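Local coordinates for spike protein P1 (Pseudoalteromonas phage pm2, PDB 2VVE) that forms the spike at the fivefold vertices of the phage capsid and binds the host receptor through its C-terminal part, at residues E85-F90 with F231-S236; P114-D119 with H202-V207; S130-V135 with Y235-L240. All coordinates share one frame; numbering follows the deposited sequence.

Contact 1. Residues E85-F90 with F231-S236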
loop_
_atom_site.group_PDB
_atom_site.type_symbol
_atom_site.label_atom_id
_atom_site.label_comp_id
_atom_site.label_asym_id
_atom_site.label_seq_id
_atom_site.Cartn_x
_atom_site.Cartn_y
_atom_site.Cartn_z
ATOM N N GLU A 85 -7.827 -10.581 -26.379
ATOM C CA GLU A 85 -7.142 -9.823 -27.439
ATOM C C GLU A 85 -6.087 -10.688 -28.122
ATOM O O GLU A 85 -5.108 -11.083 -27.482
ATOM C CB GLU A 85 -6.468 -8.577 -26.847
ATOM C CG GLU A 85 -7.420 -7.427 -26.536
ATOM C CD GLU A 85 -7.982 -6.781 -27.798
ATOM O OE1 GLU A 85 -7.200 -6.189 -28.581
ATOM O OE2 GLU A 85 -9.211 -6.866 -28.006
ATOM N N GLU A 86 -6.277 -10.968 -29.414
ATOM C CA GLU A 86 -5.363 -11.836 -30.162
ATOM C C GLU A 86 -4.016 -11.163 -30.410
ATOM O O GLU A 86 -2.966 -11.792 -30.302
ATOM C CB GLU A 86 -5.987 -12.273 -31.490
ATOM C CG GLU A 86 -7.105 -13.298 -31.316
ATOM C CD GLU A 86 -7.688 -13.760 -32.643
ATOM O OE1 GLU A 86 -6.904 -14.044 -33.578
ATOM O OE2 GLU A 86 -8.931 -13.843 -32.745
ATOM N N ILE A 87 -4.058 -9.880 -30.740
ATOM C CA ILE A 87 -2.833 -9.097 -30.915
ATOM C C ILE A 87 -2.784 -7.905 -29.945
ATOM O O ILE A 87 -3.647 -7.776 -29.076
ATOM C CB ILE A 87 -2.643 -8.670 -32.388
ATOM C CG1 ILE A 87 -3.773 -7.739 -32.846
ATOM C CG2 ILE A 87 -2.562 -9.910 -33.294
ATOM C CD1 ILE A 87 -3.360 -6.800 -33.974
ATOM N N ARG A 88 -1.770 -7.050 -30.068
ATOM C CA ARG A 88 -1.715 -5.873 -29.220
ATOM C C ARG A 88 -2.072 -4.654 -30.038
ATOM O O ARG A 88 -1.336 -4.288 -30.949
ATOM C CB ARG A 88 -0.345 -5.685 -28.558
ATOM C CG ARG A 88 -0.305 -4.471 -27.634
ATOM C CD ARG A 88 0.766 -4.554 -26.557
ATOM N NE ARG A 88 0.576 -5.689 -25.654
ATOM C CZ ARG A 88 -0.271 -5.714 -24.624
ATOM N NH1 ARG A 88 -0.356 -6.805 -23.878
ATOM N NH2 ARG A 88 -1.033 -4.663 -24.337
ATOM N N VAL A 89 -3.210 -4.043 -29.719
ATOM C CA VAL A 89 -3.592 -2.781 -30.347
ATOM C C VAL A 89 -3.317 -1.658 -29.359
ATOM O O VAL A 89 -3.879 -1.634 -28.260
ATOM C CB VAL A 89 -5.084 -2.771 -30.771
ATOM C CG1 VAL A 89 -5.462 -1.415 -31.388
ATOM C CG2 VAL A 89 -5.360 -3.898 -31.754
ATOM N N PHE A 90 -2.440 -0.738 -29.752
ATOM C CA PHE A 90 -2.042 0.342 -28.868
ATOM C C PHE A 90 -3.058 1.466 -28.894
ATOM O O PHE A 90 -3.504 1.935 -27.844
ATOM C CB PHE A 90 -0.651 0.847 -29.228
ATOM C CG PHE A 90 0.445 -0.142 -28.936
ATOM C CD1 PHE A 90 0.823 -0.403 -27.626
ATOM C CD2 PHE A 90 1.092 -0.810 -29.974
ATOM C CE1 PHE A 90 1.832 -1.309 -27.348
ATOM C CE2 PHE A 90 2.117 -1.725 -29.705
ATOM C CZ PHE A 90 2.483 -1.977 -28.390
ATOM N N PHE A 231 -3.329 7.818 -38.449
ATOM C CA PHE A 231 -2.928 6.503 -37.931
ATOM C C PHE A 231 -4.160 5.703 -37.509
ATOM O O PHE A 231 -4.526 5.653 -36.336
ATOM C CB PHE A 231 -1.914 6.623 -36.783
ATOM C CG PHE A 231 -0.566 7.122 -37.221
ATOM C CD1 PHE A 231 0.476 6.234 -37.448
ATOM C CD2 PHE A 231 -0.349 8.479 -37.430
ATOM C CE1 PHE A 231 1.734 6.695 -37.874
ATOM C CE2 PHE A 231 0.896 8.953 -37.858
ATOM C CZ PHE A 231 1.941 8.060 -38.075
ATOM N N ILE A 232 -4.805 5.090 -38.498
ATOM C CA ILE A 232 -6.033 4.315 -38.288
ATOM C C ILE A 232 -5.915 3.303 -37.123
ATOM O O ILE A 232 -6.800 3.220 -36.251
ATOM C CB ILE A 232 -6.452 3.608 -39.608
ATOM C CG1 ILE A 232 -6.758 4.653 -40.703
ATOM C CG2 ILE A 232 -7.622 2.657 -39.381
ATOM C CD1 ILE A 232 -7.931 5.581 -40.370
ATOM N N GLU A 233 -4.807 2.565 -37.102
ATOM C CA GLU A 233 -4.535 1.595 -36.052
ATOM C C GLU A 233 -3.028 1.506 -35.825
ATOM O O GLU A 233 -2.270 1.439 -36.775
ATOM C CB GLU A 233 -5.085 0.228 -36.471
ATOM C CG GLU A 233 -5.088 -0.824 -35.373
ATOM C CD GLU A 233 -5.330 -2.229 -35.909
ATOM O OE1 GLU A 233 -5.472 -2.399 -37.146
ATOM O OE2 GLU A 233 -5.368 -3.163 -35.085
ATOM N N VAL A 234 -2.604 1.558 -34.566
ATOM C CA VAL A 234 -1.211 1.291 -34.204
ATOM C C VAL A 234 -1.214 -0.002 -33.382
ATOM O O VAL A 234 -1.923 -0.109 -32.367
ATOM C CB VAL A 234 -0.567 2.445 -33.404
ATOM C CG1 VAL A 234 0.915 2.124 -33.108
ATOM C CG2 VAL A 234 -0.714 3.785 -34.167
ATOM N N TYR A 235 -0.419 -0.975 -33.818
ATOM C CA TYR A 235 -0.527 -2.339 -33.280
ATOM C C TYR A 235 0.763 -3.118 -33.453
ATOM O O TYR A 235 1.715 -2.650 -34.078
ATOM C CB TYR A 235 -1.678 -3.085 -33.984
ATOM C CG TYR A 235 -1.433 -3.343 -35.457
ATOM C CD1 TYR A 235 -0.899 -4.565 -35.894
ATOM C CD2 TYR A 235 -1.704 -2.363 -36.416
ATOM C CE1 TYR A 235 -0.650 -4.803 -37.239
ATOM C CE2 TYR A 235 -1.456 -2.598 -37.772
ATOM C CZ TYR A 235 -0.930 -3.823 -38.172
ATOM O OH TYR A 235 -0.679 -4.055 -39.506
ATOM N N SER A 236 0.782 -4.324 -32.895
ATOM C CA SER A 236 1.847 -5.265 -33.175
ATOM C C SER A 236 1.249 -6.664 -33.198
ATOM O O SER A 236 0.438 -6.997 -32.338
ATOM C CB SER A 236 2.931 -5.175 -32.102
ATOM O OG SER A 236 3.966 -6.126 -32.334
#
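Three backbone hydrogen bonds join Arg88 and Phe90 to Ser236 and Val234. Arg88 and Ser236 form an antiparallel hydrogen-bonded pair: Arg88 N donates to Ser236 O, and Ser236 N returns a bond to Arg88 O at 2.9 Å. One residue on, Val89 and Tyr235 make a non-hydrogen-bonded pair, their CA atoms 4.3 Å apart, before Phe90 N closes on Val234 O at 2.7 Å.

The apolar contacts fall on both faces of the sheet. On the face of Val89 and Tyr235, Ile87 CD1 comes to 3.8 Å from Tyr235 CD1, the two side chains crossing at a slant. Val89 meets Glu233 nearly at a right angle: CG1 touches the glutamate CG, while CG2 lies 3.4 Å from the carboxylate oxygen OE2. On the other face Phe90 CD2 sits 4.3 Å from Val234 CG1. Arg88 CG, anti to the backbone N (chi1 -178°), covers one face of the Phe90 ring near its rim, and Phe116 of the opposing sheet meets the same ring.

As for polar ends, the end of the Arg88 side chain leads away from 231-236, and its NE bonds Leu241 O in helix 239-242.

Strand 88-91 is outermost in an antiparallel sheet with strand order 1-4-2-3, so this contact sets side by side the strands that come first and last in chain order, an arrangement consistent with a jelly-roll domain.

Contact 2. Residues P114-D119 with H202-V207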
loop_
_atom_site.group_PDB
_atom_site.type_symbol
_atom_site.label_atom_id
_atom_site.label_comp_id
_atom_site.label_asym_id
_atom_site.label_seq_id
_atom_site.Cartn_x
_atom_site.Cartn_y
_atom_site.Cartn_z
ATOM N N PRO A 114 -0.902 13.666 -29.880
ATOM C CA PRO A 114 -1.249 12.440 -29.156
ATOM C C PRO A 114 -0.142 11.398 -29.129
ATOM O O PRO A 114 0.579 11.201 -30.118
ATOM C CB PRO A 114 -2.482 11.923 -29.908
ATOM C CG PRO A 114 -3.120 13.172 -30.433
ATOM C CD PRO A 114 -1.927 13.984 -30.888
ATOM N N PHE A 115 -0.012 10.746 -27.985
ATOM C CA PHE A 115 0.999 9.714 -27.799
ATOM C C PHE A 115 0.403 8.481 -27.125
ATOM O O PHE A 115 -0.746 8.484 -26.641
ATOM C CB PHE A 115 2.166 10.262 -26.954
ATOM C CG PHE A 115 1.760 10.708 -25.569
ATOM C CD1 PHE A 115 1.566 9.779 -24.541
ATOM C CD2 PHE A 115 1.554 12.064 -25.300
ATOM C CE1 PHE A 115 1.186 10.201 -23.266
ATOM C CE2 PHE A 115 1.173 12.494 -24.031
ATOM C CZ PHE A 115 0.985 11.560 -23.012
ATOM N N PHE A 116 1.189 7.414 -27.094
ATOM C CA PHE A 116 0.867 6.268 -26.256
ATOM C C PHE A 116 2.184 5.750 -25.700
ATOM O O PHE A 116 3.247 6.049 -26.242
ATOM C CB PHE A 116 0.097 5.196 -27.042
ATOM C CG PHE A 116 0.901 4.547 -28.139
ATOM C CD1 PHE A 116 1.627 3.385 -27.878
ATOM C CD2 PHE A 116 0.952 5.103 -29.414
ATOM C CE1 PHE A 116 2.375 2.768 -28.870
ATOM C CE2 PHE A 116 1.712 4.501 -30.421
ATOM C CZ PHE A 116 2.427 3.332 -30.140
ATOM N N ASP A 117 2.111 4.977 -24.625
ATOM C CA ASP A 117 3.306 4.439 -23.989
ATOM C C ASP A 117 3.413 2.930 -24.239
ATOM O O ASP A 117 2.397 2.223 -24.273
ATOM C CB ASP A 117 3.288 4.708 -22.473
ATOM C CG ASP A 117 3.467 6.189 -22.122
ATOM O OD1 ASP A 117 4.057 6.944 -22.921
ATOM O OD2 ASP A 117 3.019 6.602 -21.029
ATOM N N ILE A 118 4.643 2.455 -24.424
ATOM C CA ILE A 118 4.922 1.013 -24.443
ATOM C C ILE A 118 5.740 0.685 -23.201
ATOM O O ILE A 118 6.833 1.219 -23.016
ATOM C CB ILE A 118 5.706 0.557 -25.704
ATOM C CG1 ILE A 118 4.991 0.989 -26.987
ATOM C CG2 ILE A 118 5.953 -0.971 -25.673
ATOM C CD1 ILE A 118 5.815 0.750 -28.260
ATOM N N ASP A 119 5.209 -0.197 -22.362
ATOM C CA ASP A 119 5.951 -0.661 -21.194
ATOM C C ASP A 119 6.718 -1.918 -21.580
ATOM O O ASP A 119 6.134 -3.006 -21.697
ATOM C CB ASP A 119 4.999 -0.914 -20.020
ATOM C CG ASP A 119 5.726 -1.184 -18.712
ATOM O OD1 ASP A 119 6.966 -1.036 -18.652
ATOM O OD2 ASP A 119 5.040 -1.544 -17.734
ATOM N N HIS A 202 8.420 3.592 -22.589
ATOM C CA HIS A 202 8.839 4.468 -23.668
ATOM C C HIS A 202 7.585 5.105 -24.257
ATOM O O HIS A 202 6.559 4.445 -24.438
ATOM C CB HIS A 202 9.596 3.708 -24.766
ATOM C CG HIS A 202 10.897 3.124 -24.302
ATOM N ND1 HIS A 202 12.103 3.757 -24.497
ATOM C CD2 HIS A 202 11.173 1.987 -23.616
ATOM C CE1 HIS A 202 13.073 3.029 -23.973
ATOM N NE2 HIS A 202 12.535 1.951 -23.427
ATOM N N ARG A 203 7.677 6.395 -24.528
ATOM C CA ARG A 203 6.546 7.155 -25.072
ATOM C C ARG A 203 6.696 7.281 -26.586
ATOM O O ARG A 203 7.795 7.562 -27.092
ATOM C CB ARG A 203 6.458 8.534 -24.422
ATOM C CG ARG A 203 5.245 9.368 -24.826
ATOM C CD ARG A 203 4.883 10.340 -23.706
ATOM N NE ARG A 203 4.346 9.612 -22.544
ATOM C CZ ARG A 203 4.026 10.167 -21.378
ATOM N NH1 ARG A 203 4.196 11.466 -21.196
ATOM N NH2 ARG A 203 3.533 9.415 -20.391
ATOM N N VAL A 204 5.580 7.068 -27.286
ATOM C CA VAL A 204 5.545 7.023 -28.756
ATOM C C VAL A 204 4.576 8.060 -29.326
ATOM O O VAL A 204 3.396 8.069 -28.966
ATOM C CB VAL A 204 5.126 5.609 -29.274
ATOM C CG1 VAL A 204 5.190 5.555 -30.806
ATOM C CG2 VAL A 204 5.980 4.510 -28.642
ATOM N N PHE A 205 5.082 8.917 -30.217
ATOM C CA PHE A 205 4.272 9.924 -30.923
ATOM C C PHE A 205 4.139 9.547 -32.414
ATOM O O PHE A 205 5.110 9.661 -33.184
ATOM C CB PHE A 205 4.905 11.325 -30.828
ATOM C CG PHE A 205 5.094 11.843 -29.427
ATOM C CD1 PHE A 205 4.180 12.748 -28.886
ATOM C CD2 PHE A 205 6.204 11.472 -28.667
ATOM C CE1 PHE A 205 4.356 13.253 -27.597
ATOM C CE2 PHE A 205 6.384 11.976 -27.371
ATOM C CZ PHE A 205 5.456 12.858 -26.837
ATOM N N PRO A 206 2.955 9.074 -32.831
ATOM C CA PRO A 206 2.720 8.878 -34.265
ATOM C C PRO A 206 2.539 10.230 -34.963
ATOM O O PRO A 206 1.637 11.004 -34.613
ATOM C CB PRO A 206 1.427 8.038 -34.305
ATOM C CG PRO A 206 1.230 7.530 -32.896
ATOM C CD PRO A 206 1.801 8.622 -32.029
ATOM N N VAL A 207 3.405 10.512 -35.936
ATOM C CA VAL A 207 3.430 11.826 -36.588
ATOM C C VAL A 207 3.594 11.767 -38.095
ATOM O O VAL A 207 4.044 10.745 -38.648
ATOM C CB VAL A 207 4.589 12.719 -36.035
ATOM C CG1 VAL A 207 4.485 12.878 -34.526
ATOM C CG2 VAL A 207 5.957 12.159 -36.436
HETATM O O HOH W 1 -0.245 11.445 -32.703
#
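Phe116 and Ile118 pair with Val204 and His202 as antiparallel hydrogen-bonded pairs, four backbone bonds in all, with Asp117 and Arg203 as the non-hydrogen-bonded pair between them. On the face of that middle pair, Arg203 grips the Asp117 carboxylate side-on: NE reaches OD1 at 2.7 Å and NH2 reaches OD2 at 2.9 Å. Both oxygens use their syn lone pairs, and the two flat groups are almost coplanar. This two-bond grip fixes how the guanidinium is turned, and Phe115 stacks on one of its faces with the planes 16° apart and the centres 4.1 Å apart. Arg203 CD also lies over the face of the Phe115 ring. Glu109 of helix 105-110 supplies a second carboxylate, at NH1.

The strands belong to the sheet that packs against the one containing 229-236, in keeping with the sandwich of a jelly-roll domain. Phe116 and Val204 point into this interface side by side, with Val204 CB over the phenyl face, 3.8 Å from its centroid. Pro206 CG lies at the edge of that ring, and Ile118 CD1 touches Val204 CG2 at 3.8 Å.

Phe115 CG sits between the backbone N and carbonyl carbon (chi1 61°), a position that brings the ring against Arg203. Its CB rests over the face of Phe205, and the edge of the Phe115 ring is toward that same ring's face in an offset edge-to-face pair at 62°. Beyond them, a water donates to both Pro114 O and Pro206 O.

Contact 3. Residues S130-V135 with Y235-L240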
loop_
_atom_site.group_PDB
_atom_site.type_symbol
_atom_site.label_atom_id
_atom_site.label_comp_id
_atom_site.label_asym_id
_atom_site.label_seq_id
_atom_site.Cartn_x
_atom_site.Cartn_y
_atom_site.Cartn_z
ATOM N N SER A 130 8.540 -5.900 -33.791
ATOM C CA SER A 130 7.799 -5.215 -34.857
ATOM C C SER A 130 6.737 -4.276 -34.298
ATOM O O SER A 130 5.882 -4.691 -33.515
ATOM C CB SER A 130 7.138 -6.236 -35.788
ATOM O OG SER A 130 6.308 -5.591 -36.747
ATOM N N LEU A 131 6.798 -3.012 -34.716
ATOM C CA LEU A 131 5.746 -2.043 -34.433
ATOM C C LEU A 131 5.161 -1.559 -35.749
ATOM O O LEU A 131 5.884 -1.077 -36.629
ATOM C CB LEU A 131 6.290 -0.866 -33.614
ATOM C CG LEU A 131 5.321 0.198 -33.077
ATOM C CD1 LEU A 131 4.264 -0.403 -32.157
ATOM C CD2 LEU A 131 6.088 1.286 -32.336
ATOM N N LYS A 132 3.845 -1.679 -35.872
ATOM C CA LYS A 132 3.165 -1.383 -37.121
ATOM C C LYS A 132 2.060 -0.359 -36.952
ATOM O O LYS A 132 1.555 -0.147 -35.851
ATOM C CB LYS A 132 2.563 -2.658 -37.705
ATOM C CG LYS A 132 3.571 -3.689 -38.189
ATOM C CD LYS A 132 2.828 -4.931 -38.658
ATOM C CE LYS A 132 3.777 -6.064 -39.042
ATOM N NZ LYS A 132 3.024 -7.335 -39.332
ATOM N N ALA A 133 1.692 0.280 -38.059
ATOM C CA ALA A 133 0.477 1.081 -38.097
ATOM C C ALA A 133 -0.209 0.950 -39.443
ATOM O O ALA A 133 0.458 0.867 -40.484
ATOM C CB ALA A 133 0.774 2.541 -37.797
ATOM N N ARG A 134 -1.539 0.935 -39.404
ATOM C CA ARG A 134 -2.372 1.064 -40.587
ATOM C C ARG A 134 -2.568 2.568 -40.804
ATOM O O ARG A 134 -3.112 3.280 -39.945
ATOM C CB ARG A 134 -3.708 0.327 -40.385
ATOM C CG ARG A 134 -4.716 0.524 -41.506
ATOM C CD ARG A 134 -6.020 -0.223 -41.244
ATOM N NE ARG A 134 -6.909 -0.105 -42.397
ATOM C CZ ARG A 134 -8.001 -0.838 -42.585
ATOM N NH1 ARG A 134 -8.734 -0.658 -43.676
ATOM N NH2 ARG A 134 -8.362 -1.752 -41.691
ATOM N N VAL A 135 -2.077 3.057 -41.937
ATOM C CA VAL A 135 -1.938 4.492 -42.143
ATOM C C VAL A 135 -2.740 4.932 -43.364
ATOM O O VAL A 135 -2.641 4.333 -44.436
ATOM C CB VAL A 135 -0.430 4.912 -42.272
ATOM C CG1 VAL A 135 -0.306 6.384 -42.495
ATOM C CG2 VAL A 135 0.352 4.538 -41.028
ATOM N N TYR A 235 -0.419 -0.975 -33.818
ATOM C CA TYR A 235 -0.527 -2.339 -33.280
ATOM C C TYR A 235 0.763 -3.118 -33.453
ATOM O O TYR A 235 1.715 -2.650 -34.078
ATOM C CB TYR A 235 -1.678 -3.085 -33.984
ATOM C CG TYR A 235 -1.433 -3.343 -35.457
ATOM C CD1 TYR A 235 -0.899 -4.565 -35.894
ATOM C CD2 TYR A 235 -1.704 -2.363 -36.416
ATOM C CE1 TYR A 235 -0.650 -4.803 -37.239
ATOM C CE2 TYR A 235 -1.456 -2.598 -37.772
ATOM C CZ TYR A 235 -0.930 -3.823 -38.172
ATOM O OH TYR A 235 -0.679 -4.055 -39.506
ATOM N N SER A 236 0.782 -4.324 -32.895
ATOM C CA SER A 236 1.847 -5.265 -33.175
ATOM C C SER A 236 1.249 -6.664 -33.198
ATOM O O SER A 236 0.438 -6.997 -32.338
ATOM C CB SER A 236 2.931 -5.175 -32.102
ATOM O OG SER A 236 3.966 -6.126 -32.334
ATOM N N ASP A 237 1.636 -7.462 -34.187
ATOM C CA ASP A 237 1.303 -8.893 -34.183
ATOM C C ASP A 237 2.550 -9.737 -33.921
ATOM O O ASP A 237 2.536 -10.951 -34.087
ATOM C CB ASP A 237 0.570 -9.323 -35.454
ATOM C CG ASP A 237 1.169 -8.739 -36.712
ATOM O OD1 ASP A 237 2.387 -8.455 -36.745
ATOM O OD2 ASP A 237 0.401 -8.564 -37.676
ATOM N N ASP A 238 3.616 -9.070 -33.490
ATOM C CA ASP A 238 4.831 -9.735 -33.043
ATOM C C ASP A 238 4.538 -10.514 -31.752
ATOM O O ASP A 238 4.080 -9.924 -30.768
ATOM C CB ASP A 238 5.907 -8.687 -32.770
ATOM C CG ASP A 238 7.284 -9.294 -32.543
ATOM O OD1 ASP A 238 7.396 -10.329 -31.855
ATOM O OD2 ASP A 238 8.268 -8.724 -33.050
ATOM N N PRO A 239 4.835 -11.833 -31.738
ATOM C CA PRO A 239 4.581 -12.674 -30.554
ATOM C C PRO A 239 5.199 -12.142 -29.250
ATOM O O PRO A 239 4.713 -12.447 -28.156
ATOM C CB PRO A 239 5.229 -14.017 -30.926
ATOM C CG PRO A 239 5.276 -14.031 -32.418
ATOM C CD PRO A 239 5.409 -12.604 -32.860
ATOM N N LEU A 240 6.262 -11.351 -29.361
ATOM C CA LEU A 240 6.866 -10.726 -28.175
ATOM C C LEU A 240 5.998 -9.613 -27.575
ATOM O O LEU A 240 6.183 -9.231 -26.421
ATOM C CB LEU A 240 8.235 -10.147 -28.519
ATOM C CG LEU A 240 9.333 -11.092 -28.999
ATOM C CD1 LEU A 240 10.387 -10.290 -29.771
ATOM C CD2 LEU A 240 9.945 -11.864 -27.829
HETATM O O HOH W 2 3.802 -6.481 -35.722
#
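Lys132 lies over one face of the Tyr235 ring, with CB 4.0 Å from the ring centroid in a CH-pi contact. The two side chains slant across each other, and Lys132 CD runs on to touch CE1 and OH. Tyr235 CG stands between its backbone N and carbonyl carbon (chi1 66°), which brings the ring against the lysine. The Arg134 backbone N approaches the edge of the ring, near its plane. The backbones of Lys132 and Tyr235 form an antiparallel hydrogen-bonded pair, Lys132 N to Tyr235 O and Tyr235 N to Lys132 O.

Beyond CG the lysine is fully extended, which carries NZ to Asp237, whose side chain it meets at about a right angle. NZ bonds OD1 at 2.9 Å on the syn lone pair and OD2 only weakly, making a salt bridge beside the tyrosine.

Here strand 229-236 ends, and the chain leaves the sheet through an ST turn in which Ser236 OG accepts from Asp238 N. The same hydroxyl donates to Ser130 O at 2.7 Å, nearly in line with the carbonyl, so the turn is fastened to the neighbouring strand.

The Asp238 carboxylate accepts twice. OD2 takes a bond from Ser130 N at 2.9 Å on the anti side, while OD1 accepts from Leu240 N, the capping bond of Asp238 at the N-cap of helix 239-242. Ser130 OG, meanwhile, hydrogen-bonds Asp192 of strand 189-195 and a water, and that water accepts from Asp237 N.

How the contacts relate
From the N terminus, the chain first builds most of another domain, from strand 11-19 to strand 78-81, and returns to it at the end with strand 245-253. In between it enters this domain at 85-90, which waits for 231-236 to close the long loop of contact 1. Within that loop 114-119 pairs with 202-207, so contact 2 is nested inside it. Segment 130-135 follows 114-119 but finds its partner only at 235-240; contacts 2 and 3 therefore cross. Contacts 1 and 3 share Tyr235 and Ser236 and place strand 229-236 between 88-91 and 129-137. Contact 2 belongs to the other sheet, meeting theirs where Phe116 packs on Phe90 and Val234, and Ile118 on Leu131.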